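Local coordinates for TerD domain-containing protein (Streptomyces avermitilis, PDB 2QNG) that is of unknown function but binds two calcium ions and belongs to the CAPAB/TerDEXZ family, at residues A[81-86]-A[99-104]; A[54-59]-A[68-73]. All blocks are in the same frame, centred on the assembly; numbering follows the deposited sequence.

In the fold
Two beta hairpins that follow one another in the chain supply edge strands to the two facing antiparallel sheets of the TerD domain: interaction 1 (81-86 with 99-104) in one sheet, interaction 2 (54-59 with 68-73) in the other. Their centres lie about 11 Å apart, and they touch directly: in the interior Ile82 CD1 packs on Thr57 CG2 at 3.6 Å, and toward the calcium end, near the surface, Leu84 CD2 meets Phe73 CA at 3.7 Å. Both contacts approach the second calcium site, formed by Asp50, Leu51, Asp52, Ser88 and Glu98, Leu84 lying close to Glu98 and His72 to Asp52. The nearest side-chain atom of Leu84 is about 7 Å from a bound calcium ion, and that of His72 about 9 Å.

Interaction 1: residues A[81-86]-A[99-104]; sequences TIYLNR and VMTLEL
A classic beta bulge, with Asn85 and Arg86 both facing Val99, ends this antiparallel hairpin on the side where its connecting loop supplies calcium ligands. Val99 O accepts Asn85 N at 2.7 Å and, weakly, Arg86 N. Within the bulge, Val99 CG2 sits over the centre of the Arg86 guanidinium, whose NH2 is bonded to Trp96 O. At the hydrogen-bonded pair Tyr83–Thr101, the two side chains run side by side, and Thr101 CB approaches the ring face, 3.9 Å from its centroid. CG of Tyr83 lies between its backbone N and carbonyl carbon (chi1 48°), which lays the ring along Thr101 and carries OH to Glu103 OE2, to which it donates at 2.5 Å. The carboxylate stands almost perpendicular to the ring (88°), and the hydroxyl meets OE2 from above the carboxylate plane. A phenylalanine here would probably cost Glu103 OE2 its short bond to the ring hydroxyl and leave the carboxylate less firmly oriented. OE2 also has a long, weak ion pair to Lys32, and OE1 a salt bridge to Arg106. On the other face, Ile82 CG2 meets Leu102 CD2 at 4.0 Å. This apolar face packs against strand 51-59, while strand 33-40 continues the sheet beyond 98-102, leaving 82-86 outermost.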
loop_
_atom_site.group_PDB
_atom_site.type_symbol
_atom_site.label_atom_id
_atom_site.label_comp_id
_atom_site.label_asym_id
_atom_site.label_seq_id
_atom_site.Cartn_x
_atom_site.Cartn_y
_atom_site.Cartn_z
ATOM N N THR A 81 -8.699 6.011 -11.172
ATOM C CA THR A 81 -9.253 6.373 -9.874
ATOM C C THR A 81 -8.271 6.124 -8.745
ATOM O O THR A 81 -8.458 6.658 -7.668
ATOM C CB THR A 81 -10.562 5.622 -9.577
ATOM O OG1 THR A 81 -10.325 4.206 -9.581
ATOM C CG2 THR A 81 -11.607 5.962 -10.644
ATOM N N ILE A 82 -7.247 5.300 -8.981
ATOM C CA ILE A 82 -6.217 4.999 -7.983
ATOM C C ILE A 82 -4.919 5.245 -8.723
ATOM O O ILE A 82 -4.741 4.737 -9.844
ATOM C CB ILE A 82 -6.266 3.535 -7.518
ATOM C CG1 ILE A 82 -7.546 3.264 -6.714
ATOM C CG2 ILE A 82 -5.036 3.184 -6.692
ATOM C CD1 ILE A 82 -7.846 1.786 -6.446
ATOM N N TYR A 83 -4.040 6.064 -8.144
ATOM C CA TYR A 83 -2.855 6.481 -8.879
ATOM C C TYR A 83 -1.708 6.839 -7.957
ATOM O O TYR A 83 -1.916 7.404 -6.876
ATOM C CB TYR A 83 -3.158 7.648 -9.842
ATOM C CG TYR A 83 -3.937 8.815 -9.279
ATOM C CD1 TYR A 83 -3.281 9.966 -8.840
ATOM C CD2 TYR A 83 -5.333 8.763 -9.182
ATOM C CE1 TYR A 83 -3.984 11.052 -8.329
ATOM C CE2 TYR A 83 -6.053 9.843 -8.663
ATOM C CZ TYR A 83 -5.377 10.991 -8.262
ATOM O OH TYR A 83 -6.108 12.057 -7.760
ATOM N N LEU A 84 -0.503 6.504 -8.405
ATOM C CA LEU A 84 0.688 6.845 -7.674
ATOM C C LEU A 84 1.029 8.299 -8.031
ATOM O O LEU A 84 1.099 8.666 -9.212
ATOM C CB LEU A 84 1.819 5.871 -8.029
ATOM C CG LEU A 84 3.084 5.932 -7.189
ATOM C CD1 LEU A 84 2.828 5.405 -5.798
ATOM C CD2 LEU A 84 4.135 5.109 -7.885
ATOM N N ASN A 85 1.196 9.132 -7.016
ATOM C CA ASN A 85 1.507 10.562 -7.236
ATOM C C ASN A 85 3.005 10.759 -7.415
ATOM O O ASN A 85 3.445 11.611 -8.197
ATOM C CB ASN A 85 0.995 11.410 -6.058
ATOM C CG ASN A 85 -0.475 11.143 -5.769
ATOM O OD1 ASN A 85 -0.809 10.402 -4.863
ATOM N ND2 ASN A 85 -1.341 11.673 -6.594
ATOM N N ARG A 86 3.791 9.980 -6.684
ATOM C CA ARG A 86 5.221 10.067 -6.808
ATOM C C ARG A 86 5.839 8.830 -6.213
ATOM O O ARG A 86 5.218 8.159 -5.385
ATOM C CB ARG A 86 5.735 11.349 -6.181
ATOM C CG ARG A 86 5.701 11.339 -4.710
ATOM C CD ARG A 86 7.074 11.808 -4.211
ATOM N NE ARG A 86 7.034 12.517 -2.941
ATOM C CZ ARG A 86 6.126 13.439 -2.610
ATOM N NH1 ARG A 86 5.180 13.791 -3.473
ATOM N NH2 ARG A 86 6.180 14.018 -1.411
ATOM N N VAL A 99 3.805 8.397 -2.633
ATOM C CA VAL A 99 2.456 8.794 -2.260
ATOM C C VAL A 99 1.499 8.223 -3.285
ATOM O O VAL A 99 1.753 8.321 -4.480
ATOM C CB VAL A 99 2.303 10.341 -2.212
ATOM C CG1 VAL A 99 0.901 10.730 -1.767
ATOM C CG2 VAL A 99 3.370 10.981 -1.292
HETATM N N MSE A 100 0.409 7.632 -2.797
HETATM C CA MSE A 100 -0.651 7.133 -3.684
HETATM C C MSE A 100 -1.993 7.687 -3.270
HETATM O O MSE A 100 -2.271 7.848 -2.093
HETATM C CB MSE A 100 -0.709 5.609 -3.661
HETATM C CG MSE A 100 -1.827 5.033 -4.519
HETATM SE SE MSE A 100 -1.861 3.078 -4.498
HETATM C CE MSE A 100 -0.231 2.672 -5.544
ATOM N N THR A 101 -2.809 7.994 -4.270
ATOM C CA THR A 101 -4.161 8.493 -4.051
ATOM C C THR A 101 -5.195 7.453 -4.491
ATOM O O THR A 101 -5.049 6.849 -5.558
ATOM C CB THR A 101 -4.353 9.766 -4.862
ATOM O OG1 THR A 101 -3.406 10.746 -4.408
ATOM C CG2 THR A 101 -5.762 10.350 -4.699
ATOM N N LEU A 102 -6.214 7.239 -3.641
ATOM C CA LEU A 102 -7.296 6.322 -3.967
ATOM C C LEU A 102 -8.611 7.074 -3.908
ATOM O O LEU A 102 -9.067 7.438 -2.837
ATOM C CB LEU A 102 -7.305 5.143 -2.987
ATOM C CG LEU A 102 -5.939 4.408 -2.937
ATOM C CD1 LEU A 102 -5.063 4.872 -1.774
ATOM C CD2 LEU A 102 -6.177 2.929 -2.835
ATOM N N GLU A 103 -9.180 7.351 -5.077
ATOM C CA GLU A 103 -10.461 8.055 -5.174
ATOM C C GLU A 103 -11.573 7.033 -5.031
ATOM O O GLU A 103 -12.275 6.682 -6.007
ATOM C CB GLU A 103 -10.543 8.891 -6.472
ATOM C CG GLU A 103 -9.541 10.062 -6.362
ATOM C CD GLU A 103 -9.386 10.986 -7.570
ATOM O OE1 GLU A 103 -9.983 10.742 -8.579
ATOM O OE2 GLU A 103 -8.609 11.954 -7.467
ATOM N N LEU A 104 -11.752 6.563 -3.799
ATOM C CA LEU A 104 -12.652 5.442 -3.553
ATOM C C LEU A 104 -14.088 5.743 -3.969
ATOM O O LEU A 104 -14.806 4.871 -4.485
ATOM C CB LEU A 104 -12.634 5.072 -2.069
ATOM C CG LEU A 104 -11.320 4.499 -1.498
ATOM C CD1 LEU A 104 -11.448 4.204 -0.036
ATOM C CD2 LEU A 104 -10.871 3.252 -2.246
#

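Interaction 2: residues A[54-59]-A[68-73]; sequences VAATFL and AYVVHF
Thr57 lies over one face of the Tyr69 ring, and its side chain illustrates how a small branched residue can pack against an aromatic ring on the adjoining strand. Its CB stands 4.3 Å from the ring centroid, only 15° off the normal, a CH-pi approach. There the chain divides. OG1, placed between the backbone N and the carbonyl carbon (chi1 59°), hangs above the middle of the ring, 3.4 Å from Tyr69 CE2; it also touches Ala68 CB and accepts a weak, bent bond from Tyr69 N. The other branch, CG2, is carried toward the phenolic end and lies 3.6 Å from Tyr69 CZ. The Tyr69 hydroxyl itself makes a weak hydrogen bond to Asp79. Backbone bonds run the length of the contact: Ala55 and Val71 exchange two, with Val71 N to Ala55 O at 2.8 Å, Thr57 N donates to Tyr69 O, and Ala68 N reaches Thr57 O at 2.8 Å. On the opposite face of the sheet Ala56 CB meets Val70 CG1 at 3.9 Å. Farther along, in the conformer given, Val54 CG2 comes to the edge of the His72 imidazole, whose ND1 is hydrogen-bonded to Asp74 N. Strand 111-120 bonds to the far side of 51-59, so 69-71 is the edge strand. Two antiparallel sheets packed face to face, here through Ala55, Thr57 and Val71 on Ile82, make a beta sandwich, of which this hairpin forms one edge.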
loop_
_atom_site.group_PDB
_atom_site.type_symbol
_atom_site.label_atom_id
_atom_site.label_comp_id
_atom_site.label_asym_id
_atom_site.label_seq_id
_atom_site.Cartn_x
_atom_site.Cartn_y
_atom_site.Cartn_z
ATOM N N VAL A 54 1.579 -0.400 -3.167
ATOM C CA VAL A 54 0.749 -1.135 -4.123
ATOM C C VAL A 54 -0.675 -1.197 -3.599
ATOM O O VAL A 54 -0.917 -1.291 -2.392
ATOM C CB VAL A 54 1.317 -2.556 -4.455
ATOM C CG1 VAL A 54 1.494 -3.336 -3.210
ATOM C CG2 VAL A 54 0.402 -3.303 -5.431
ATOM N N ALA A 55 -1.622 -1.074 -4.535
ATOM C CA ALA A 55 -3.037 -1.219 -4.190
ATOM C C ALA A 55 -3.660 -2.300 -5.053
ATOM O O ALA A 55 -3.276 -2.462 -6.214
ATOM C CB ALA A 55 -3.775 0.092 -4.369
ATOM N N ALA A 56 -4.653 -2.989 -4.497
ATOM C CA ALA A 56 -5.388 -4.000 -5.235
ATOM C C ALA A 56 -6.867 -3.786 -5.026
ATOM O O ALA A 56 -7.292 -3.475 -3.909
ATOM C CB ALA A 56 -4.970 -5.406 -4.824
ATOM N N THR A 57 -7.642 -3.932 -6.109
ATOM C CA THR A 57 -9.105 -3.863 -6.018
ATOM C C THR A 57 -9.678 -5.268 -6.133
ATOM O O THR A 57 -9.077 -6.154 -6.777
ATOM C CB THR A 57 -9.687 -3.006 -7.129
ATOM O OG1 THR A 57 -9.278 -3.597 -8.356
ATOM C CG2 THR A 57 -9.144 -1.572 -6.999
ATOM N N PHE A 58 -10.844 -5.464 -5.505
ATOM C CA PHE A 58 -11.521 -6.771 -5.507
ATOM C C PHE A 58 -12.999 -6.628 -5.813
ATOM O O PHE A 58 -13.644 -5.660 -5.418
ATOM C CB PHE A 58 -11.310 -7.503 -4.177
ATOM C CG PHE A 58 -9.868 -7.694 -3.846
ATOM C CD1 PHE A 58 -9.208 -8.874 -4.198
ATOM C CD2 PHE A 58 -9.154 -6.665 -3.238
ATOM C CE1 PHE A 58 -7.852 -9.006 -3.956
ATOM C CE2 PHE A 58 -7.798 -6.801 -2.973
ATOM C CZ PHE A 58 -7.139 -7.971 -3.336
ATOM N N LEU A 59 -13.526 -7.625 -6.508
ATOM C CA LEU A 59 -14.890 -7.569 -6.997
ATOM C C LEU A 59 -15.858 -7.966 -5.905
ATOM O O LEU A 59 -15.539 -8.805 -5.045
ATOM C CB LEU A 59 -15.058 -8.538 -8.174
ATOM C CG LEU A 59 -14.214 -8.280 -9.428
ATOM C CD1 LEU A 59 -14.379 -9.391 -10.447
ATOM C CD2 LEU A 59 -14.546 -6.912 -10.031
ATOM N N ALA A 68 -8.875 -7.778 -8.997
ATOM C CA ALA A 68 -9.359 -7.352 -10.298
ATOM C C ALA A 68 -8.244 -6.655 -11.062
ATOM O O ALA A 68 -8.040 -6.897 -12.258
ATOM C CB ALA A 68 -10.597 -6.464 -10.174
ATOM N N TYR A 69 -7.494 -5.803 -10.348
ATOM C CA TYR A 69 -6.282 -5.202 -10.885
ATOM C C TYR A 69 -5.463 -4.691 -9.730
ATOM O O TYR A 69 -5.953 -4.561 -8.603
ATOM C CB TYR A 69 -6.563 -4.080 -11.910
ATOM C CG TYR A 69 -7.360 -2.901 -11.401
ATOM C CD1 TYR A 69 -6.749 -1.870 -10.670
ATOM C CD2 TYR A 69 -8.722 -2.811 -11.649
ATOM C CE1 TYR A 69 -7.481 -0.768 -10.223
ATOM C CE2 TYR A 69 -9.459 -1.712 -11.188
ATOM C CZ TYR A 69 -8.837 -0.707 -10.493
ATOM O OH TYR A 69 -9.530 0.397 -10.041
ATOM N N VAL A 70 -4.198 -4.454 -10.029
ATOM C CA VAL A 70 -3.304 -3.835 -9.066
ATOM C C VAL A 70 -2.667 -2.572 -9.639
ATOM O O VAL A 70 -2.487 -2.448 -10.863
ATOM C CB VAL A 70 -2.184 -4.801 -8.594
ATOM C CG1 VAL A 70 -2.769 -6.069 -7.987
ATOM C CG2 VAL A 70 -1.260 -5.150 -9.705
ATOM N N VAL A 71 -2.349 -1.646 -8.730
ATOM C CA VAL A 71 -1.729 -0.363 -9.095
ATOM C C VAL A 71 -0.436 -0.221 -8.315
ATOM O O VAL A 71 -0.404 -0.415 -7.093
ATOM C CB VAL A 71 -2.647 0.842 -8.766
ATOM C CG1 VAL A 71 -2.021 2.163 -9.250
ATOM C CG2 VAL A 71 -4.022 0.645 -9.429
ATOM N N HIS A 72 0.625 0.091 -9.053
ATOM C CA HIS A 72 1.935 0.371 -8.473
ATOM C C HIS A 72 2.739 1.102 -9.542
ATOM O O HIS A 72 2.197 1.445 -10.609
ATOM C CB HIS A 72 2.631 -0.915 -7.976
ATOM C CG HIS A 72 2.741 -1.999 -9.013
ATOM N ND1 HIS A 72 3.513 -1.879 -10.155
ATOM C CD2 HIS A 72 2.160 -3.220 -9.080
ATOM C CE1 HIS A 72 3.410 -2.988 -10.871
ATOM N NE2 HIS A 72 2.603 -3.820 -10.235
ATOM N N PHE A 73 4.000 1.377 -9.251
ATOM C CA PHE A 73 4.765 2.292 -10.123
ATOM C C PHE A 73 4.846 1.793 -11.584
ATOM O O PHE A 73 5.043 2.595 -12.511
ATOM C CB PHE A 73 6.162 2.535 -9.540
ATOM C CG PHE A 73 7.127 1.468 -9.876
ATOM C CD1 PHE A 73 8.003 1.629 -10.943
ATOM C CD2 PHE A 73 7.151 0.274 -9.141
ATOM C CE1 PHE A 73 8.903 0.621 -11.278
ATOM C CE2 PHE A 73 8.046 -0.753 -9.468
ATOM C CZ PHE A 73 8.920 -0.572 -10.546
#